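PDB 3QTG: pyruvate kinase from Pyrobaculum aerophilum, which catalyses the last step of glycolysis, the transfer of a phosphoryl group from phosphoenolpyruvate to ADP that yields pyruvate and ATP. Local coordinates for residues A[376-387]-A[397-408]; A[274-282]-A[348-356]. All blocks are in the same frame, centred on the assembly; numbering follows the deposited sequence. Where two conformers were deposited one is given.

Interaction 1: residues A[376-387]-A[397-408]. With SO4 (sulfate ion), chain C.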
loop_
_atom_site.group_PDB
_atom_site.type_symbol
_atom_site.label_atom_id
_atom_site.label_comp_id
_atom_site.label_asym_id
_atom_site.label_seq_id
_atom_site.Cartn_x
_atom_site.Cartn_y
_atom_site.Cartn_z
ATOM N N ASN A 376 19.694 -10.167 -14.250
ATOM C CA ASN A 376 19.482 -9.686 -15.614
ATOM C C ASN A 376 18.431 -10.502 -16.345
ATOM O O ASN A 376 18.319 -11.720 -16.146
ATOM C CB ASN A 376 20.785 -9.612 -16.430
ATOM C CG ASN A 376 21.619 -8.369 -16.080
ATOM O OD1 ASN A 376 21.519 -7.291 -16.723
ATOM N ND2 ASN A 376 22.398 -8.493 -15.019
ATOM N N ILE A 377 17.659 -9.810 -17.179
ATOM C CA ILE A 377 16.660 -10.445 -18.022
ATOM C C ILE A 377 17.218 -10.718 -19.389
ATOM O O ILE A 377 17.848 -9.846 -20.011
ATOM C CB ILE A 377 15.360 -9.609 -18.130
ATOM C CG1 ILE A 377 14.822 -9.314 -16.729
ATOM C CG2 ILE A 377 14.320 -10.306 -19.074
ATOM C CD1 ILE A 377 13.582 -8.365 -16.672
ATOM N N LEU A 378 16.968 -11.946 -19.847
ATOM C CA LEU A 378 17.307 -12.394 -21.187
ATOM C C LEU A 378 16.010 -12.793 -21.867
ATOM O O LEU A 378 15.191 -13.457 -21.257
ATOM C CB LEU A 378 18.246 -13.613 -21.117
ATOM C CG LEU A 378 19.731 -13.476 -20.778
ATOM C CD1 LEU A 378 19.975 -12.732 -19.466
ATOM C CD2 LEU A 378 20.350 -14.889 -20.702
ATOM N N VAL A 379 15.811 -12.385 -23.115
ATOM C CA VAL A 379 14.589 -12.717 -23.861
ATOM C C VAL A 379 14.957 -13.243 -25.229
ATOM O O VAL A 379 15.762 -12.614 -25.936
ATOM C CB VAL A 379 13.682 -11.465 -24.149
ATOM C CG1 VAL A 379 12.298 -11.885 -24.657
ATOM C CG2 VAL A 379 13.553 -10.579 -22.948
ATOM N N PHE A 380 14.350 -14.362 -25.626
ATOM C CA PHE A 380 14.362 -14.755 -27.027
ATOM C C PHE A 380 13.038 -14.392 -27.702
ATOM O O PHE A 380 11.948 -14.805 -27.292
ATOM C CB PHE A 380 14.774 -16.216 -27.278
ATOM C CG PHE A 380 15.347 -16.434 -28.667
ATOM C CD1 PHE A 380 16.689 -16.173 -28.929
ATOM C CD2 PHE A 380 14.536 -16.850 -29.715
ATOM C CE1 PHE A 380 17.225 -16.354 -30.213
ATOM C CE2 PHE A 380 15.058 -17.010 -31.012
ATOM C CZ PHE A 380 16.405 -16.758 -31.252
ATOM N N SER A 381 13.165 -13.581 -28.745
ATOM C CA SER A 381 12.033 -12.896 -29.321
ATOM C C SER A 381 12.130 -12.962 -30.839
ATOM O O SER A 381 13.138 -12.558 -31.407
ATOM C CB SER A 381 12.039 -11.445 -28.829
ATOM O OG SER A 381 10.804 -10.809 -29.065
ATOM N N MET A 382 11.089 -13.495 -31.476
ATOM C CA MET A 382 11.030 -13.626 -32.937
ATOM C C MET A 382 10.782 -12.285 -33.636
ATOM O O MET A 382 11.492 -11.937 -34.578
ATOM C CB MET A 382 9.956 -14.638 -33.354
ATOM C CG MET A 382 10.254 -16.083 -32.967
ATOM S SD MET A 382 11.908 -16.648 -33.423
ATOM C CE MET A 382 11.733 -18.441 -33.358
ATOM N N SER A 383 9.777 -11.547 -33.171
ATOM C CA SER A 383 9.373 -10.291 -33.791
ATOM C C SER A 383 9.636 -9.062 -32.929
ATOM O O SER A 383 9.315 -7.951 -33.332
ATOM C CB SER A 383 7.878 -10.343 -34.143
ATOM O OG SER A 383 7.619 -11.414 -35.046
ATOM N N GLY A 384 10.188 -9.260 -31.731
ATOM C CA GLY A 384 10.365 -8.160 -30.776
ATOM C C GLY A 384 9.231 -7.940 -29.782
ATOM O O GLY A 384 9.344 -7.083 -28.921
ATOM N N THR A 385 8.151 -8.713 -29.882
ATOM C CA THR A 385 6.933 -8.487 -29.070
ATOM C C THR A 385 7.132 -8.615 -27.529
ATOM O O THR A 385 6.768 -7.718 -26.767
ATOM C CB THR A 385 5.793 -9.405 -29.537
ATOM O OG1 THR A 385 5.670 -9.327 -30.972
ATOM C CG2 THR A 385 4.450 -9.014 -28.882
ATOM N N LEU A 386 7.719 -9.714 -27.069
ATOM C CA LEU A 386 7.901 -9.895 -25.640
ATOM C C LEU A 386 8.970 -8.938 -25.132
ATOM O O LEU A 386 8.852 -8.411 -24.010
ATOM C CB LEU A 386 8.243 -11.348 -25.282
ATOM C CG LEU A 386 8.366 -11.682 -23.780
ATOM C CD1 LEU A 386 7.092 -11.346 -22.970
ATOM C CD2 LEU A 386 8.776 -13.149 -23.586
ATOM N N ALA A 387 9.998 -8.702 -25.953
ATOM C CA ALA A 387 11.105 -7.822 -25.553
ATOM C C ALA A 387 10.584 -6.432 -25.237
ATOM O O ALA A 387 10.893 -5.871 -24.186
ATOM C CB ALA A 387 12.169 -7.757 -26.644
ATOM N N GLY A 397 18.050 -2.838 -15.332
ATOM C CA GLY A 397 19.334 -3.285 -15.864
ATOM C C GLY A 397 19.127 -3.642 -17.313
ATOM O O GLY A 397 17.979 -3.704 -17.789
ATOM N N VAL A 398 20.229 -3.843 -18.022
ATOM C CA VAL A 398 20.196 -4.254 -19.429
ATOM C C VAL A 398 19.402 -5.541 -19.655
ATOM O O VAL A 398 19.474 -6.467 -18.861
ATOM C CB VAL A 398 21.624 -4.404 -20.005
ATOM C CG1 VAL A 398 21.592 -5.017 -21.405
ATOM C CG2 VAL A 398 22.308 -3.043 -20.032
ATOM N N VAL A 399 18.639 -5.563 -20.751
ATOM C CA VAL A 399 17.853 -6.711 -21.172
ATOM C C VAL A 399 18.464 -7.220 -22.468
ATOM O O VAL A 399 18.398 -6.557 -23.522
ATOM C CB VAL A 399 16.339 -6.343 -21.357
ATOM C CG1 VAL A 399 15.500 -7.574 -21.745
ATOM C CG2 VAL A 399 15.786 -5.676 -20.107
ATOM N N TYR A 400 19.089 -8.391 -22.393
ATOM C CA TYR A 400 19.666 -9.025 -23.580
ATOM C C TYR A 400 18.576 -9.701 -24.376
ATOM O O TYR A 400 17.806 -10.508 -23.831
ATOM C CB TYR A 400 20.727 -10.031 -23.169
ATOM C CG TYR A 400 21.807 -9.356 -22.378
ATOM C CD1 TYR A 400 22.817 -8.634 -23.028
ATOM C CD2 TYR A 400 21.789 -9.382 -20.987
ATOM C CE1 TYR A 400 23.802 -7.993 -22.308
ATOM C CE2 TYR A 400 22.775 -8.738 -20.255
ATOM C CZ TYR A 400 23.779 -8.051 -20.932
ATOM O OH TYR A 400 24.757 -7.413 -20.217
ATOM N N VAL A 401 18.482 -9.358 -25.653
ATOM C CA VAL A 401 17.449 -9.929 -26.491
ATOM C C VAL A 401 18.089 -10.651 -27.654
ATOM O O VAL A 401 18.782 -10.041 -28.452
ATOM C CB VAL A 401 16.475 -8.850 -27.034
ATOM C CG1 VAL A 401 15.349 -9.485 -27.843
ATOM C CG2 VAL A 401 15.921 -7.977 -25.900
ATOM N N GLY A 402 17.850 -11.952 -27.754
ATOM C CA GLY A 402 18.278 -12.703 -28.908
ATOM C C GLY A 402 17.140 -12.698 -29.894
ATOM O O GLY A 402 15.979 -12.856 -29.496
ATOM N N THR A 403 17.466 -12.494 -31.172
ATOM C CA THR A 403 16.489 -12.591 -32.252
ATOM C C THR A 403 17.121 -13.173 -33.537
ATOM O O THR A 403 18.292 -12.920 -33.820
ATOM C CB THR A 403 15.758 -11.209 -32.510
ATOM O OG1 THR A 403 14.734 -11.366 -33.495
ATOM C CG2 THR A 403 16.706 -10.116 -32.962
ATOM N N PRO A 404 16.359 -13.969 -34.312
ATOM C CA PRO A 404 16.934 -14.428 -35.604
ATOM C C PRO A 404 16.726 -13.454 -36.773
ATOM O O PRO A 404 17.142 -13.733 -37.899
ATOM C CB PRO A 404 16.190 -15.747 -35.872
ATOM C CG PRO A 404 14.891 -15.644 -35.076
ATOM C CD PRO A 404 15.007 -14.516 -34.072
ATOM N N ASN A 405 16.059 -12.331 -36.509
ATOM C CA ASN A 405 15.754 -11.342 -37.532
ATOM C C ASN A 405 16.571 -10.084 -37.270
ATOM O O ASN A 405 16.448 -9.452 -36.212
ATOM C CB ASN A 405 14.248 -11.035 -37.543
ATOM C CG ASN A 405 13.824 -10.121 -38.699
ATOM O OD1 ASN A 405 14.647 -9.635 -39.491
ATOM N ND2 ASN A 405 12.525 -9.891 -38.801
ATOM N N VAL A 406 17.420 -9.735 -38.230
ATOM C CA VAL A 406 18.283 -8.558 -38.104
ATOM C C VAL A 406 17.457 -7.269 -38.075
ATOM O O VAL A 406 17.799 -6.326 -37.372
ATOM C CB VAL A 406 19.401 -8.533 -39.202
ATOM C CG1 VAL A 406 18.812 -8.325 -40.590
ATOM C CG2 VAL A 406 20.455 -7.471 -38.886
ATOM N N ARG A 407 16.346 -7.255 -38.805
ATOM C CA ARG A 407 15.438 -6.111 -38.799
ATOM C C ARG A 407 14.749 -5.880 -37.434
ATOM O O ARG A 407 14.477 -4.736 -37.055
ATOM C CB ARG A 407 14.419 -6.216 -39.934
ATOM C CG ARG A 407 15.053 -6.032 -41.301
ATOM C CD ARG A 407 14.060 -6.266 -42.442
ATOM N NE ARG A 407 13.212 -5.088 -42.642
ATOM C CZ ARG A 407 12.346 -4.926 -43.642
ATOM N NH1 ARG A 407 12.180 -5.874 -44.568
ATOM N NH2 ARG A 407 11.635 -3.809 -43.711
ATOM N N VAL A 408 14.461 -6.960 -36.716
ATOM C CA VAL A 408 13.978 -6.859 -35.329
ATOM C C VAL A 408 15.073 -6.301 -34.400
ATOM O O VAL A 408 14.820 -5.387 -33.604
ATOM C CB VAL A 408 13.412 -8.229 -34.794
ATOM C CG1 VAL A 408 13.024 -8.111 -33.328
ATOM C CG2 VAL A 408 12.187 -8.680 -35.608
HETATM S S SO4 C . 7.976 -12.657 -29.885
HETATM O O1 SO4 C . 8.810 -13.792 -30.210
HETATM O O2 SO4 C . 7.979 -11.738 -31.031
HETATM O O3 SO4 C . 8.493 -11.956 -28.711
HETATM O O4 SO4 C . 6.594 -13.042 -29.597
HETATM O O HOH W 1 17.449 -6.800 -17.058
#

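Interaction 2: residues A[274-282]-A[348-356]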
loop_
_atom_site.group_PDB
_atom_site.type_symbol
_atom_site.label_atom_id
_atom_site.label_comp_id
_atom_site.label_asym_id
_atom_site.label_seq_id
_atom_site.Cartn_x
_atom_site.Cartn_y
_atom_site.Cartn_z
ATOM N N VAL A 274 5.138 12.399 -21.740
ATOM C CA VAL A 274 5.941 11.283 -21.218
ATOM C C VAL A 274 5.114 10.375 -20.283
ATOM O O VAL A 274 5.083 9.168 -20.483
ATOM C CB VAL A 274 7.231 11.766 -20.510
ATOM C CG1 VAL A 274 7.990 10.575 -19.876
ATOM C CG2 VAL A 274 8.148 12.508 -21.497
ATOM N N HIS A 275 4.421 10.962 -19.313
ATOM C CA HIS A 275 3.500 10.215 -18.444
ATOM C C HIS A 275 2.442 9.418 -19.243
ATOM O O HIS A 275 2.224 8.242 -19.007
ATOM C CB HIS A 275 2.859 11.167 -17.429
ATOM C CG HIS A 275 3.789 11.566 -16.314
ATOM N ND1 HIS A 275 5.158 11.361 -16.370
ATOM C CD2 HIS A 275 3.548 12.164 -15.118
ATOM C CE1 HIS A 275 5.713 11.812 -15.258
ATOM N NE2 HIS A 275 4.759 12.306 -14.481
ATOM N N THR A 276 1.829 10.053 -20.232
ATOM C CA THR A 276 0.839 9.386 -21.058
ATOM C C THR A 276 1.388 8.216 -21.875
ATOM O O THR A 276 0.748 7.150 -21.944
ATOM C CB THR A 276 0.099 10.414 -21.921
ATOM O OG1 THR A 276 -0.470 11.386 -21.041
ATOM C CG2 THR A 276 -1.002 9.774 -22.748
ATOM N N SER A 277 2.572 8.388 -22.453
ATOM C CA SER A 277 3.195 7.324 -23.241
ATOM C C SER A 277 3.571 6.119 -22.390
ATOM O O SER A 277 3.345 5.002 -22.815
ATOM C CB SER A 277 4.437 7.810 -24.019
ATOM O OG SER A 277 4.119 8.897 -24.863
ATOM N N LEU A 278 4.157 6.368 -21.213
ATOM C CA LEU A 278 4.506 5.323 -20.255
ATOM C C LEU A 278 3.275 4.564 -19.780
ATOM O O LEU A 278 3.295 3.342 -19.783
ATOM C CB LEU A 278 5.323 5.877 -19.068
ATOM C CG LEU A 278 6.751 6.372 -19.359
ATOM C CD1 LEU A 278 7.309 7.203 -18.224
ATOM C CD2 LEU A 278 7.656 5.188 -19.592
ATOM N N LYS A 279 2.216 5.292 -19.409
ATOM C CA LYS A 279 0.916 4.703 -19.041
ATOM C C LYS A 279 0.386 3.699 -20.078
ATOM O O LYS A 279 -0.123 2.642 -19.711
ATOM C CB LYS A 279 -0.137 5.806 -18.807
ATOM C CG LYS A 279 -1.577 5.310 -18.467
ATOM C CD LYS A 279 -2.507 6.459 -17.976
ATOM C CE LYS A 279 -3.049 7.290 -19.149
ATOM N NZ LYS A 279 -3.598 8.694 -18.865
ATOM N N TYR A 280 0.497 4.053 -21.360
ATOM C CA TYR A 280 -0.007 3.225 -22.456
ATOM C C TYR A 280 1.012 2.281 -23.084
ATOM O O TYR A 280 0.694 1.612 -24.064
ATOM C CB TYR A 280 -0.687 4.092 -23.537
ATOM C CG TYR A 280 -2.014 4.662 -23.071
ATOM C CD1 TYR A 280 -2.138 6.002 -22.752
ATOM C CD2 TYR A 280 -3.134 3.836 -22.909
ATOM C CE1 TYR A 280 -3.346 6.523 -22.308
ATOM C CE2 TYR A 280 -4.344 4.342 -22.460
ATOM C CZ TYR A 280 -4.437 5.679 -22.164
ATOM O OH TYR A 280 -5.621 6.189 -21.730
ATOM N N GLY A 281 2.216 2.216 -22.508
ATOM C CA GLY A 281 3.244 1.253 -22.936
ATOM C C GLY A 281 3.774 1.528 -24.320
ATOM O O GLY A 281 4.127 0.601 -25.050
ATOM N N LYS A 282 3.811 2.808 -24.698
ATOM C CA LYS A 282 4.439 3.216 -25.960
ATOM C C LYS A 282 5.847 3.718 -25.697
ATOM O O LYS A 282 6.038 4.522 -24.805
ATOM C CB LYS A 282 3.629 4.327 -26.637
ATOM C CG LYS A 282 2.226 3.935 -27.082
ATOM C CD LYS A 282 2.237 2.724 -27.971
ATOM C CE LYS A 282 0.825 2.392 -28.461
ATOM N NZ LYS A 282 0.823 1.114 -29.205
ATOM N N GLN A 348 14.095 8.017 -11.710
ATOM C CA GLN A 348 13.047 8.158 -10.725
ATOM C C GLN A 348 11.850 7.326 -11.110
ATOM O O GLN A 348 11.271 7.538 -12.170
ATOM C CB GLN A 348 12.685 9.617 -10.504
ATOM C CG GLN A 348 13.415 10.191 -9.299
ATOM C CD GLN A 348 13.390 11.711 -9.254
ATOM O OE1 GLN A 348 13.210 12.305 -8.182
ATOM N NE2 GLN A 348 13.578 12.355 -10.419
ATOM N N ILE A 349 11.502 6.379 -10.229
ATOM C CA ILE A 349 10.385 5.443 -10.423
ATOM C C ILE A 349 9.364 5.930 -11.474
ATOM O O ILE A 349 8.576 6.840 -11.227
ATOM C CB ILE A 349 9.699 5.059 -9.076
ATOM C CG1 ILE A 349 10.721 4.413 -8.121
ATOM C CG2 ILE A 349 8.483 4.127 -9.323
ATOM C CD1 ILE A 349 10.206 4.162 -6.708
ATOM N N PRO A 350 9.396 5.320 -12.659
ATOM C CA PRO A 350 8.544 5.783 -13.755
ATOM C C PRO A 350 7.077 5.382 -13.587
ATOM O O PRO A 350 6.766 4.417 -12.863
ATOM C CB PRO A 350 9.151 5.102 -14.987
ATOM C CG PRO A 350 9.791 3.892 -14.464
ATOM C CD PRO A 350 10.218 4.160 -13.042
ATOM N N GLN A 351 6.194 6.157 -14.214
ATOM C CA GLN A 351 4.806 5.759 -14.473
ATOM C C GLN A 351 4.748 4.290 -14.937
ATOM O O GLN A 351 5.456 3.898 -15.886
ATOM C CB GLN A 351 4.217 6.702 -15.543
ATOM C CG GLN A 351 2.889 6.290 -16.140
ATOM C CD GLN A 351 1.713 6.620 -15.232
ATOM O OE1 GLN A 351 1.469 7.790 -14.898
ATOM N NE2 GLN A 351 0.971 5.592 -14.834
ATOM N N SER A 352 3.925 3.481 -14.261
ATOM C CA SER A 352 3.721 2.079 -14.651
ATOM C C SER A 352 2.721 2.002 -15.800
ATOM O O SER A 352 1.741 2.742 -15.815
ATOM C CB SER A 352 3.198 1.248 -13.468
ATOM O OG SER A 352 3.171 -0.151 -13.778
ATOM N N PRO A 353 2.959 1.112 -16.770
ATOM C CA PRO A 353 1.919 0.943 -17.782
ATOM C C PRO A 353 0.671 0.216 -17.263
ATOM O O PRO A 353 0.748 -0.565 -16.316
ATOM C CB PRO A 353 2.598 0.113 -18.876
ATOM C CG PRO A 353 3.782 -0.459 -18.282
ATOM C CD PRO A 353 4.140 0.271 -17.021
ATOM N N LEU A 354 -0.463 0.502 -17.890
ATOM C CA LEU A 354 -1.700 -0.236 -17.694
ATOM C C LEU A 354 -1.526 -1.708 -18.060
ATOM O O LEU A 354 -0.818 -2.048 -19.021
ATOM C CB LEU A 354 -2.822 0.371 -18.550
ATOM C CG LEU A 354 -3.243 1.789 -18.153
ATOM C CD1 LEU A 354 -4.312 2.320 -19.081
ATOM C CD2 LEU A 354 -3.738 1.798 -16.702
ATOM N N LEU A 355 -2.165 -2.573 -17.272
ATOM C CA LEU A 355 -2.176 -4.008 -17.538
ATOM C C LEU A 355 -3.446 -4.273 -18.324
ATOM O O LEU A 355 -4.553 -4.087 -17.812
ATOM C CB LEU A 355 -2.170 -4.811 -16.226
ATOM C CG LEU A 355 -0.965 -4.634 -15.300
ATOM C CD1 LEU A 355 -1.256 -5.154 -13.904
ATOM C CD2 LEU A 355 0.267 -5.315 -15.886
ATOM N N GLN A 356 -3.296 -4.693 -19.566
ATOM C CA GLN A 356 -4.468 -4.869 -20.409
ATOM C C GLN A 356 -4.723 -6.327 -20.794
ATOM O O GLN A 356 -5.787 -6.656 -21.318
ATOM C CB GLN A 356 -4.411 -3.934 -21.617
ATOM C CG GLN A 356 -4.741 -2.476 -21.213
ATOM C CD GLN A 356 -4.482 -1.459 -22.310
ATOM O OE1 GLN A 356 -3.366 -1.362 -22.836
ATOM N NE2 GLN A 356 -5.513 -0.672 -22.648
#

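Interaction 1: residues A[376-387]-A[397-408]
With CG swung opposite the backbone nitrogen (chi1 -155°), F380 lays its ring over the backbone of G402, while T403 (chi1 -175°) turns its hydroxyl back to the carbonyl of S381. These residues lie at the C-terminal ends of two parallel strands, 376-380 and 399-403, joined through helix 385-391 in a beta-alpha-beta crossover of the C-terminal alpha/beta domain. G402 O meets one face of the F380 ring near its rim, 3.4 Å from CD1, an approach that the absence of a side chain at G402 makes possible. G402 O also accepts S381 N, at 3.0 Å and nearly in line with the C=O bond. On the other side of the sheet V379 CG2 packs on V399 CG1, and A387 CB rests against both methyls of V401, tying the helix to the strand. Beyond the strands, the M382 side chain crosses that of P404 at about a right angle, SD 3.6 Å from P404 CG, and V408 CG1 abuts the backbone of S383 and G384. The 381-386 turn grips a sulfate through S381 OG and the backbone N-H groups of M382, S383, T385 and L386, with Y428 OH adding a further bond. The anion probably came from the crystallisation liquor; the turn resembles the effector phosphate-binding loop of related pyruvate kinases. T403 OG1 donates to S381 O at 2.9 Å, within the carbonyl plane, just behind the turn that holds the anion.

Interaction 2: residues A[274-282]-A[348-356]
Q351 and L278 pass one another head to tail, their CB atoms 3.8 Å apart, where an extended peptide crosses the last turn of helix 266-279. The glutamine extends along the helix surface: CG stands trans to the backbone nitrogen (chi1 168°) and comes within 3.5 Å of H275 O, beside K279 N. A bend at chi2 (79°) then turns the amide back toward its own chain, where NE2 donates to S352 O at 3.1 Å in an almost straight bond, with S352 O in the plane of the Q351 amide. The aliphatic part of Q351 thus faces the helix while its NE2 is tied to the peptide.

Farther along, the L354 side chain lies alongside those of K279 and Y280, all three heading in one direction. Its CG lies 3.9 Å from K279 CG, and its CD1 approaches Y280 CE2 at the same separation. Between these side-chain contacts the backbone supplies the one hydrogen bond that spans the segments, L354 N to K279 O, 2.8 Å and nearly straight. P353 tucks in beside it, with CB 3.4 Å from L278 O. The helix ends here in a Schellman motif with G281 as its C-prime residue, and the bond from L354 N takes up the carbonyl of K279 in this last turn.

The polar ends of K279 and Y280 both lead to E241, which forms a salt bridge with the lysine and a hydrogen bond with the tyrosine. The contact joins a barrel helix to the connection between helices 331-343 and 358-373. Helix 240-245 and strand 249-253 flank the helical side, R394, R396 and F393 of the C-terminal domain touch L278, P350 and P353 respectively, and H275 packs on Q348 of a second subunit.

Interaction 2 comes first along the chain and fastens the peptide leading into helix 358-373, from which the chain enters strand 376-380 of interaction 1. Their centres lie about 20 Å apart and their nearest atoms about 9 Å apart, so they do not touch. The short loop before strand 399-403 bridges them: F393, R394 and R396 pack on interaction 2, while P395 meets I377 of interaction 1. Interaction 2 and this loop join barrel and alpha/beta domains; interaction 1 builds the sheet of the latter, its R407 forming a salt bridge with D195 of the barrel. Both lie away from the probable catalytic residues; the bound anion belongs to interaction 1 alone, held at the end opposite the 393-396 loop.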